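PDB 2WAD: penicillin-binding protein 2B from Streptococcus pneumoniae, which forms peptide cross-links between glycan strands of the peptidoglycan as a penicillin-binding transpeptidase of the cell-elongation machinery. Local coordinates for residues A[80-85]-A[179-184]; A[175-180]-A[190-195]; A[408-413]-A[442-447]. All coordinates share one frame; numbering follows the deposited sequence.

Contact 1 of 3, residues A[80-85]-A[179-184]; sequences VSFTRS and SQLNAV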
loop_
_atom_site.group_PDB
_atom_site.type_symbol
_atom_site.label_atom_id
_atom_site.label_comp_id
_atom_site.label_asym_id
_atom_site.label_seq_id
_atom_site.Cartn_x
_atom_site.Cartn_y
_atom_site.Cartn_z
ATOM N N VAL A 80 19.499 18.830 -21.845
ATOM C CA VAL A 80 20.448 18.448 -22.888
ATOM C C VAL A 80 20.298 16.959 -23.196
ATOM O O VAL A 80 20.428 16.132 -22.289
ATOM C CB VAL A 80 21.913 18.756 -22.523
ATOM C CG1 VAL A 80 22.843 18.273 -23.638
ATOM C CG2 VAL A 80 22.094 20.249 -22.309
ATOM N N SER A 81 20.023 16.637 -24.462
ATOM C CA SER A 81 19.836 15.253 -24.900
ATOM C C SER A 81 20.999 14.847 -25.793
ATOM O O SER A 81 21.520 15.687 -26.532
ATOM C CB SER A 81 18.550 15.097 -25.709
ATOM O OG SER A 81 17.438 14.893 -24.865
ATOM N N PHE A 82 21.384 13.571 -25.722
ATOM C CA PHE A 82 22.395 13.014 -26.619
ATOM C C PHE A 82 21.864 11.806 -27.370
ATOM O O PHE A 82 21.391 10.851 -26.765
ATOM C CB PHE A 82 23.651 12.615 -25.854
ATOM C CG PHE A 82 24.746 12.064 -26.731
ATOM C CD1 PHE A 82 25.282 12.828 -27.755
ATOM C CD2 PHE A 82 25.249 10.785 -26.521
ATOM C CE1 PHE A 82 26.300 12.336 -28.550
ATOM C CE2 PHE A 82 26.269 10.282 -27.323
ATOM C CZ PHE A 82 26.793 11.060 -28.339
ATOM N N THR A 83 21.942 11.860 -28.690
ATOM C CA THR A 83 21.545 10.746 -29.537
ATOM C C THR A 83 22.820 10.147 -30.106
ATOM O O THR A 83 23.580 10.848 -30.759
ATOM C CB THR A 83 20.655 11.257 -30.667
ATOM O OG1 THR A 83 19.359 11.494 -30.113
ATOM C CG2 THR A 83 20.546 10.240 -31.806
ATOM N N ARG A 84 23.076 8.875 -29.812
ATOM C CA ARG A 84 24.361 8.287 -30.172
ATOM C C ARG A 84 24.327 7.553 -31.505
ATOM O O ARG A 84 23.312 6.969 -31.872
ATOM C CB ARG A 84 24.869 7.361 -29.071
ATOM C CG ARG A 84 26.301 6.897 -29.291
ATOM C CD ARG A 84 26.600 5.794 -28.296
ATOM N NE ARG A 84 27.940 5.211 -28.401
ATOM C CZ ARG A 84 28.534 4.656 -27.352
ATOM N NH1 ARG A 84 27.909 4.651 -26.183
ATOM N NH2 ARG A 84 29.729 4.108 -27.453
ATOM N N SER A 85 25.447 7.600 -32.215
ATOM C CA SER A 85 25.609 6.910 -33.484
ATOM C C SER A 85 26.500 5.689 -33.287
ATOM O O SER A 85 27.437 5.724 -32.487
ATOM C CB SER A 85 26.262 7.855 -34.492
ATOM O OG SER A 85 26.744 7.164 -35.633
ATOM N N SER A 179 31.153 9.891 -19.492
ATOM C CA SER A 179 30.414 8.765 -18.913
ATOM C C SER A 179 28.934 8.839 -19.307
ATOM O O SER A 179 28.323 7.850 -19.720
ATOM C CB SER A 179 30.588 8.695 -17.386
ATOM O OG SER A 179 31.919 9.010 -17.001
ATOM N N GLN A 180 28.360 10.030 -19.195
ATOM C CA GLN A 180 26.984 10.264 -19.617
ATOM C C GLN A 180 26.766 9.900 -21.091
ATOM O O GLN A 180 25.808 9.206 -21.413
ATOM C CB GLN A 180 26.631 11.735 -19.395
ATOM C CG GLN A 180 26.708 12.196 -17.950
ATOM C CD GLN A 180 25.526 11.715 -17.156
ATOM O OE1 GLN A 180 24.374 12.001 -17.496
ATOM N NE2 GLN A 180 25.798 10.958 -16.099
ATOM N N LEU A 181 27.634 10.376 -21.987
ATOM C CA LEU A 181 27.479 10.083 -23.416
ATOM C C LEU A 181 27.668 8.595 -23.719
ATOM O O LEU A 181 26.860 7.987 -24.432
ATOM C CB LEU A 181 28.417 10.938 -24.280
ATOM C CG LEU A 181 28.394 12.455 -24.061
ATOM C CD1 LEU A 181 29.594 13.081 -24.702
ATOM C CD2 LEU A 181 27.108 13.102 -24.555
ATOM N N ASN A 182 28.736 8.019 -23.175
ATOM C CA ASN A 182 29.031 6.595 -23.337
ATOM C C ASN A 182 27.901 5.668 -22.898
ATOM O O ASN A 182 27.724 4.596 -23.468
ATOM C CB ASN A 182 30.303 6.214 -22.582
ATOM C CG ASN A 182 31.048 5.086 -23.246
ATOM O OD1 ASN A 182 31.109 5.006 -24.474
ATOM N ND2 ASN A 182 31.644 4.217 -22.442
ATOM N N ALA A 183 27.139 6.086 -21.891
ATOM C CA ALA A 183 26.073 5.268 -21.342
ATOM C C ALA A 183 24.878 5.083 -22.280
ATOM O O ALA A 183 24.009 4.256 -22.022
ATOM C CB ALA A 183 25.610 5.869 -20.021
ATOM N N VAL A 184 24.822 5.851 -23.362
ATOM C CA VAL A 184 23.655 5.861 -24.248
ATOM C C VAL A 184 23.799 4.778 -25.312
ATOM O O VAL A 184 24.853 4.669 -25.930
ATOM C CB VAL A 184 23.548 7.237 -24.944
ATOM C CG1 VAL A 184 22.377 7.285 -25.931
ATOM C CG2 VAL A 184 23.444 8.338 -23.894
#
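Arg84 NH1 is gripped by two backbone carbonyls where the chain leaves helix 169-182. It donates to Val184 O at 3.1 Å and, in a weak, strongly bent bond, to Asn182 O at 2.7 Å. Asn182 O lies in the guanidinium plane, whereas Val184 O is tilted out of it. Arginine suits the place because its chain, extended from CG to NE, carries a charged donor from just past the end of strand 72-83 to carbonyls at the helix terminus, where the helix dipole would probably favour a positive group. The Asn182 side chain runs beside the arginine in the same direction, with OD1 3.4 Å from Arg84 NH2.

Chi1 of Phe82 (-179°) sets CG anti to the backbone N, and there CG lies 3.4 Å from Leu181 CD2. That methyl sits over one face of the ring, 3.6 Å from its centroid, in a CH-pi contact. Val184 CG2 meets the rim instead, 4.0 Å from Phe82 CD2. A flat ring can thus take one branched residue on its face and another at its edge. Helix 90-100 adds Leu93 and Ile96 to the group, while strand 72-83 runs between strands 189-191 and 215-225 in an antiparallel sheet.

Contact 2 of 3, residues A[175-180]-A[190-195]; sequences IYLFSQ and GTIATD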
loop_
_atom_site.group_PDB
_atom_site.type_symbol
_atom_site.label_atom_id
_atom_site.label_comp_id
_atom_site.label_asym_id
_atom_site.label_seq_id
_atom_site.Cartn_x
_atom_site.Cartn_y
_atom_site.Cartn_z
ATOM N N ILE A 175 35.496 13.901 -17.796
ATOM C CA ILE A 175 35.296 12.475 -17.550
ATOM C C ILE A 175 33.858 12.186 -17.170
ATOM O O ILE A 175 33.254 11.213 -17.628
ATOM C CB ILE A 175 36.237 11.908 -16.481
ATOM C CG1 ILE A 175 37.691 12.119 -16.904
ATOM C CG2 ILE A 175 35.957 10.420 -16.294
ATOM C CD1 ILE A 175 38.683 11.497 -15.942
ATOM N N TYR A 176 33.295 13.056 -16.343
ATOM C CA TYR A 176 31.880 12.952 -15.998
ATOM C C TYR A 176 30.944 13.015 -17.205
ATOM O O TYR A 176 30.038 12.200 -17.342
ATOM C CB TYR A 176 31.507 14.025 -14.972
ATOM C CG TYR A 176 30.050 13.980 -14.569
ATOM C CD1 TYR A 176 29.556 12.943 -13.786
ATOM C CD2 TYR A 176 29.170 14.967 -14.987
ATOM C CE1 TYR A 176 28.217 12.904 -13.411
ATOM C CE2 TYR A 176 27.841 14.940 -14.638
ATOM C CZ TYR A 176 27.370 13.913 -13.846
ATOM O OH TYR A 176 26.042 13.909 -13.510
ATOM N N LEU A 177 31.153 14.005 -18.064
ATOM C CA LEU A 177 30.373 14.187 -19.285
ATOM C C LEU A 177 30.467 13.007 -20.254
ATOM O O LEU A 177 29.432 12.484 -20.679
ATOM C CB LEU A 177 30.746 15.503 -19.981
ATOM C CG LEU A 177 30.137 16.739 -19.296
ATOM C CD1 LEU A 177 30.705 18.040 -19.841
ATOM C CD2 LEU A 177 28.600 16.784 -19.269
ATOM N N PHE A 178 31.689 12.600 -20.595
ATOM C CA PHE A 178 31.939 11.345 -21.311
ATOM C C PHE A 178 31.095 10.163 -20.799
ATOM O O PHE A 178 30.373 9.527 -21.577
ATOM C CB PHE A 178 33.423 11.019 -21.210
ATOM C CG PHE A 178 33.815 9.741 -21.885
ATOM C CD1 PHE A 178 34.354 9.765 -23.156
ATOM C CD2 PHE A 178 33.681 8.522 -21.240
ATOM C CE1 PHE A 178 34.733 8.599 -23.789
ATOM C CE2 PHE A 178 34.069 7.346 -21.865
ATOM C CZ PHE A 178 34.592 7.388 -23.150
ATOM N N SER A 179 31.153 9.891 -19.492
ATOM C CA SER A 179 30.414 8.765 -18.913
ATOM C C SER A 179 28.934 8.839 -19.307
ATOM O O SER A 179 28.323 7.850 -19.720
ATOM C CB SER A 179 30.588 8.695 -17.386
ATOM O OG SER A 179 31.919 9.010 -17.001
ATOM N N GLN A 180 28.360 10.030 -19.195
ATOM C CA GLN A 180 26.984 10.264 -19.617
ATOM C C GLN A 180 26.766 9.900 -21.091
ATOM O O GLN A 180 25.808 9.206 -21.413
ATOM C CB GLN A 180 26.631 11.735 -19.395
ATOM C CG GLN A 180 26.708 12.196 -17.950
ATOM C CD GLN A 180 25.526 11.715 -17.156
ATOM O OE1 GLN A 180 24.374 12.001 -17.496
ATOM N NE2 GLN A 180 25.798 10.958 -16.099
ATOM N N GLY A 190 19.418 9.674 -24.777
ATOM C CA GLY A 190 19.386 9.774 -23.313
ATOM C C GLY A 190 19.710 11.192 -22.870
ATOM O O GLY A 190 20.305 11.965 -23.625
ATOM N N THR A 191 19.316 11.524 -21.647
ATOM C CA THR A 191 19.525 12.831 -21.042
ATOM C C THR A 191 20.925 12.966 -20.447
ATOM O O THR A 191 21.403 12.045 -19.771
ATOM C CB THR A 191 18.467 13.074 -19.942
ATOM O OG1 THR A 191 17.205 13.330 -20.561
ATOM C CG2 THR A 191 18.833 14.256 -19.052
ATOM N N ILE A 192 21.569 14.106 -20.712
ATOM C CA ILE A 192 22.910 14.410 -20.190
ATOM C C ILE A 192 22.801 15.280 -18.938
ATOM O O ILE A 192 22.660 16.503 -19.026
ATOM C CB ILE A 192 23.794 15.132 -21.221
ATOM C CG1 ILE A 192 23.952 14.285 -22.486
ATOM C CG2 ILE A 192 25.158 15.435 -20.634
ATOM C CD1 ILE A 192 24.064 12.784 -22.215
ATOM N N ALA A 193 22.853 14.643 -17.773
ATOM C CA ALA A 193 22.676 15.361 -16.519
ATOM C C ALA A 193 23.762 16.398 -16.242
ATOM O O ALA A 193 24.963 16.131 -16.333
ATOM C CB ALA A 193 22.521 14.391 -15.357
ATOM N N THR A 194 23.316 17.603 -15.919
ATOM C CA THR A 194 24.218 18.713 -15.656
ATOM C C THR A 194 23.600 19.513 -14.513
ATOM O O THR A 194 22.463 19.248 -14.147
ATOM C CB THR A 194 24.351 19.595 -16.917
ATOM O OG1 THR A 194 25.411 20.535 -16.730
ATOM C CG2 THR A 194 23.057 20.345 -17.188
ATOM N N ASP A 195 24.337 20.464 -13.941
ATOM C CA ASP A 195 23.724 21.442 -13.037
ATOM C C ASP A 195 22.640 22.196 -13.794
ATOM O O ASP A 195 22.812 22.526 -14.965
ATOM C CB ASP A 195 24.751 22.451 -12.514
ATOM C CG ASP A 195 25.874 21.791 -11.736
ATOM O OD1 ASP A 195 25.710 20.624 -11.324
ATOM O OD2 ASP A 195 26.922 22.438 -11.532
#
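Gln180 and Ala193 make the polar link of this contact: Ala193 N donates to Gln180 OE1 at 3.1 Å, with an N-H...O angle of 149°. The N-H arrives from above the plane of the amide, 40° out of it. Ala193 CB lies 3.7 Å from Gln180 OE1 and 4.0 Å from Tyr176 OH; alanine suits this place between two polar groups because its side chain ends at that methyl.

Beside this bond lies an apolar patch. Leu177 CD2 touches Ile192 CG2 at 3.9 Å, the two side chains crossing at about a right angle. Ile192 CD1 lies 4.0 Å from Gln180 CB, so the glutamine offers its aliphatic base to the isoleucine and its carbonyl to the next residue's N-H. The bend at chi2 (-76°) turns CD back from a fully extended course, which suits a glutamine that must serve a backbone lying so near its helix. Tyr176 approaches with its ring edge, CE2 being 3.5 Å from Ala193 O.

Farther out, the phenol OH of Tyr176 is hydrogen-bonded to Lys241, which Ala193 also touches. Ile192 is held from the sheet side by backbone bonding to Val80 and packs on Phe82 and on Leu100 of helix 90-100; Leu177 rests on Ala97 of that helix. Beyond Ala193, Thr194 and Asp195 bond to Ser105 and Ser107.

A neutral amide thus takes up a backbone N-H near the end of strand 189-191, while Leu177 and Ile192 pack beside it. The chemistry implies a specific join between helix and strand end that needs no charge pair across it.

Contact 3 of 3, residues A[408-413]-A[442-447]; sequences LTDQPI and YSSNAY. Unlike the reference sequence in segment 408-413: Pro412 (reference Ser). Unlike the reference sequence in segment 442-447: Ala446 (reference Thr).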
loop_
_atom_site.group_PDB
_atom_site.type_symbol
_atom_site.label_atom_id
_atom_site.label_comp_id
_atom_site.label_asym_id
_atom_site.label_seq_id
_atom_site.Cartn_x
_atom_site.Cartn_y
_atom_site.Cartn_z
ATOM N N LEU A 408 -26.426 -20.548 26.599
ATOM C CA LEU A 408 -25.402 -21.043 27.490
ATOM C C LEU A 408 -25.583 -20.250 28.783
ATOM O O LEU A 408 -26.346 -19.282 28.826
ATOM C CB LEU A 408 -23.996 -20.815 26.906
ATOM C CG LEU A 408 -23.522 -21.528 25.629
ATOM C CD1 LEU A 408 -22.076 -21.151 25.247
ATOM C CD2 LEU A 408 -23.612 -23.015 25.749
ATOM N N THR A 409 -24.888 -20.657 29.835
ATOM C CA THR A 409 -24.910 -19.901 31.072
ATOM C C THR A 409 -23.736 -18.925 31.052
ATOM O O THR A 409 -22.570 -19.314 30.915
ATOM C CB THR A 409 -24.788 -20.836 32.298
ATOM O OG1 THR A 409 -25.842 -21.803 32.246
ATOM C CG2 THR A 409 -24.869 -20.057 33.620
ATOM N N ASP A 410 -24.063 -17.649 31.202
ATOM C CA ASP A 410 -23.054 -16.650 31.504
ATOM C C ASP A 410 -22.701 -16.805 32.983
ATOM O O ASP A 410 -23.559 -16.632 33.852
ATOM C CB ASP A 410 -23.602 -15.252 31.213
ATOM C CG ASP A 410 -22.517 -14.206 31.179
ATOM O OD1 ASP A 410 -21.798 -14.022 32.185
ATOM O OD2 ASP A 410 -22.373 -13.570 30.114
ATOM N N GLN A 411 -21.442 -17.152 33.241
ATOM C CA GLN A 411 -20.890 -17.361 34.582
ATOM C C GLN A 411 -19.388 -17.098 34.478
ATOM O O GLN A 411 -18.826 -17.133 33.374
ATOM C CB GLN A 411 -21.122 -18.820 35.016
ATOM C CG GLN A 411 -20.628 -19.805 33.951
ATOM C CD GLN A 411 -21.060 -21.239 34.196
ATOM O OE1 GLN A 411 -21.060 -21.697 35.333
ATOM N NE2 GLN A 411 -21.434 -21.951 33.130
ATOM N N PRO A 412 -18.730 -16.822 35.615
ATOM C CA PRO A 412 -17.273 -16.714 35.547
ATOM C C PRO A 412 -16.727 -18.061 35.082
ATOM O O PRO A 412 -17.323 -19.081 35.385
ATOM C CB PRO A 412 -16.839 -16.444 36.993
ATOM C CG PRO A 412 -18.111 -16.127 37.772
ATOM C CD PRO A 412 -19.265 -16.680 36.980
ATOM N N ILE A 413 -15.610 -18.072 34.362
ATOM C CA ILE A 413 -15.087 -19.305 33.821
ATOM C C ILE A 413 -13.844 -19.591 34.628
ATOM O O ILE A 413 -12.942 -18.769 34.675
ATOM C CB ILE A 413 -14.665 -19.166 32.347
ATOM C CG1 ILE A 413 -15.836 -18.738 31.451
ATOM C CG2 ILE A 413 -13.896 -20.400 31.887
ATOM C CD1 ILE A 413 -17.120 -19.494 31.646
ATOM N N TYR A 442 -24.364 -8.041 24.741
ATOM C CA TYR A 442 -23.716 -7.755 26.021
ATOM C C TYR A 442 -22.196 -7.865 26.035
ATOM O O TYR A 442 -21.534 -7.461 27.001
ATOM C CB TYR A 442 -24.241 -8.685 27.113
ATOM C CG TYR A 442 -25.736 -8.827 27.205
ATOM C CD1 TYR A 442 -26.593 -7.838 26.731
ATOM C CD2 TYR A 442 -26.296 -9.958 27.791
ATOM C CE1 TYR A 442 -27.980 -7.993 26.818
ATOM C CE2 TYR A 442 -27.670 -10.109 27.893
ATOM C CZ TYR A 442 -28.509 -9.136 27.399
ATOM O OH TYR A 442 -29.878 -9.331 27.506
ATOM N N SER A 443 -21.642 -8.403 24.954
ATOM C CA SER A 443 -20.210 -8.664 24.870
ATOM C C SER A 443 -19.772 -9.662 25.931
ATOM O O SER A 443 -18.810 -9.432 26.654
ATOM C CB SER A 443 -19.379 -7.374 24.933
ATOM O OG SER A 443 -18.101 -7.544 24.309
ATOM N N SER A 444 -20.499 -10.767 26.016
ATOM C CA SER A 444 -20.205 -11.792 27.009
ATOM C C SER A 444 -18.909 -12.528 26.692
ATOM O O SER A 444 -18.781 -13.141 25.623
ATOM C CB SER A 444 -21.353 -12.807 27.035
ATOM O OG SER A 444 -20.947 -13.973 27.717
ATOM N N ASN A 445 -17.956 -12.494 27.617
ATOM C CA ASN A 445 -16.811 -13.401 27.509
ATOM C C ASN A 445 -17.166 -14.866 27.818
ATOM O O ASN A 445 -16.544 -15.769 27.263
ATOM C CB ASN A 445 -15.649 -12.964 28.407
ATOM C CG ASN A 445 -14.868 -11.774 27.860
ATOM O OD1 ASN A 445 -14.876 -11.466 26.661
ATOM N ND2 ASN A 445 -14.140 -11.116 28.754
ATOM N N ALA A 446 -18.141 -15.113 28.693
ATOM C CA ALA A 446 -18.495 -16.488 29.071
ATOM C C ALA A 446 -18.931 -17.297 27.858
ATOM O O ALA A 446 -18.624 -18.493 27.756
ATOM C CB ALA A 446 -19.597 -16.530 30.121
ATOM N N TYR A 447 -19.671 -16.651 26.963
ATOM C CA TYR A 447 -20.225 -17.377 25.807
ATOM C C TYR A 447 -19.109 -17.862 24.857
ATOM O O TYR A 447 -19.157 -19.010 24.372
ATOM C CB TYR A 447 -21.230 -16.499 25.051
ATOM C CG TYR A 447 -22.135 -17.260 24.093
ATOM C CD1 TYR A 447 -23.345 -17.775 24.528
ATOM C CD2 TYR A 447 -21.767 -17.486 22.768
ATOM C CE1 TYR A 447 -24.175 -18.486 23.675
ATOM C CE2 TYR A 447 -22.585 -18.213 21.906
ATOM C CZ TYR A 447 -23.784 -18.701 22.374
ATOM O OH TYR A 447 -24.621 -19.421 21.557
#
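This is a buried contact of the transpeptidase domain, in which the short strand 408-410 and the residues that follow it pack against the start of helix 445-455. Its centre is Ala446, whose CB points at the strand and meets backbone: Gln411 O lies 3.4 Å from Ala446 CB, and Asp410 CA 3.7 Å. A methyl suits a place where the CA atoms of Asp410 and Ala446 are only 5.2 Å apart. Ala446 differs from the reference sequence.

The polar part runs through one hydroxyl, that of Ser444, the N-cap residue. Tyr447 N donates to Ser444 OG at 3.1 Å, in a fairly straight bond (N-H...O 155°). The same OG donates to Asp410 OD2 at 2.8 Å, meeting the carboxylate from above its plane. Serine fits because a single OG can both cap a helix N-H and donate a hydrogen bond to a carboxylate; Asp410 OD2 has a second partner in the hydroxyl of Tyr425. Chi1 of Asp410 (-166°) puts CG anti to the backbone N, and OD2 ends nearer the serine than the direction of CB suggests.

On the other flank Leu408 CD1 lies over one face of the Tyr447 ring, 3.9 Å from its centroid, a CH-pi contact. The Tyr447 hydroxyl bonds to Gln406 O.

Ser443, just before the cap, is the C-prime residue of a Schellman motif ending helix 436-442. Its OG is hydrogen-bonded to Ser386, inferred to form the acyl-ester, and to Lys615, and Asn445 reaches Lys389. This fits the SxN element of the penicillin-binding protein active site, with Ser444 as its middle residue.

In the fold
Contacts 1 and 2 are neighbours, with centres 7 Å apart, and both draw on helix 169-182, sharing Ser179 and Gln180. They reach adjacent strands, 72-83 and 189-191, of one antiparallel sheet, and they touch directly where Leu181 CD2 packs on Ile192 CD1 at 3.9 Å. Together they seat the last turns of one helix on that sheet, inside the dimerisation domain. Contact 3 follows later in the chain, within the transpeptidase domain and on the opposite side of the chain's centre, its own centre about 75 Å from that of contact 1. The elongated protein thus separates the helix-on-sheet packing of contacts 1 and 2 from the active-site region that contact 3 borders.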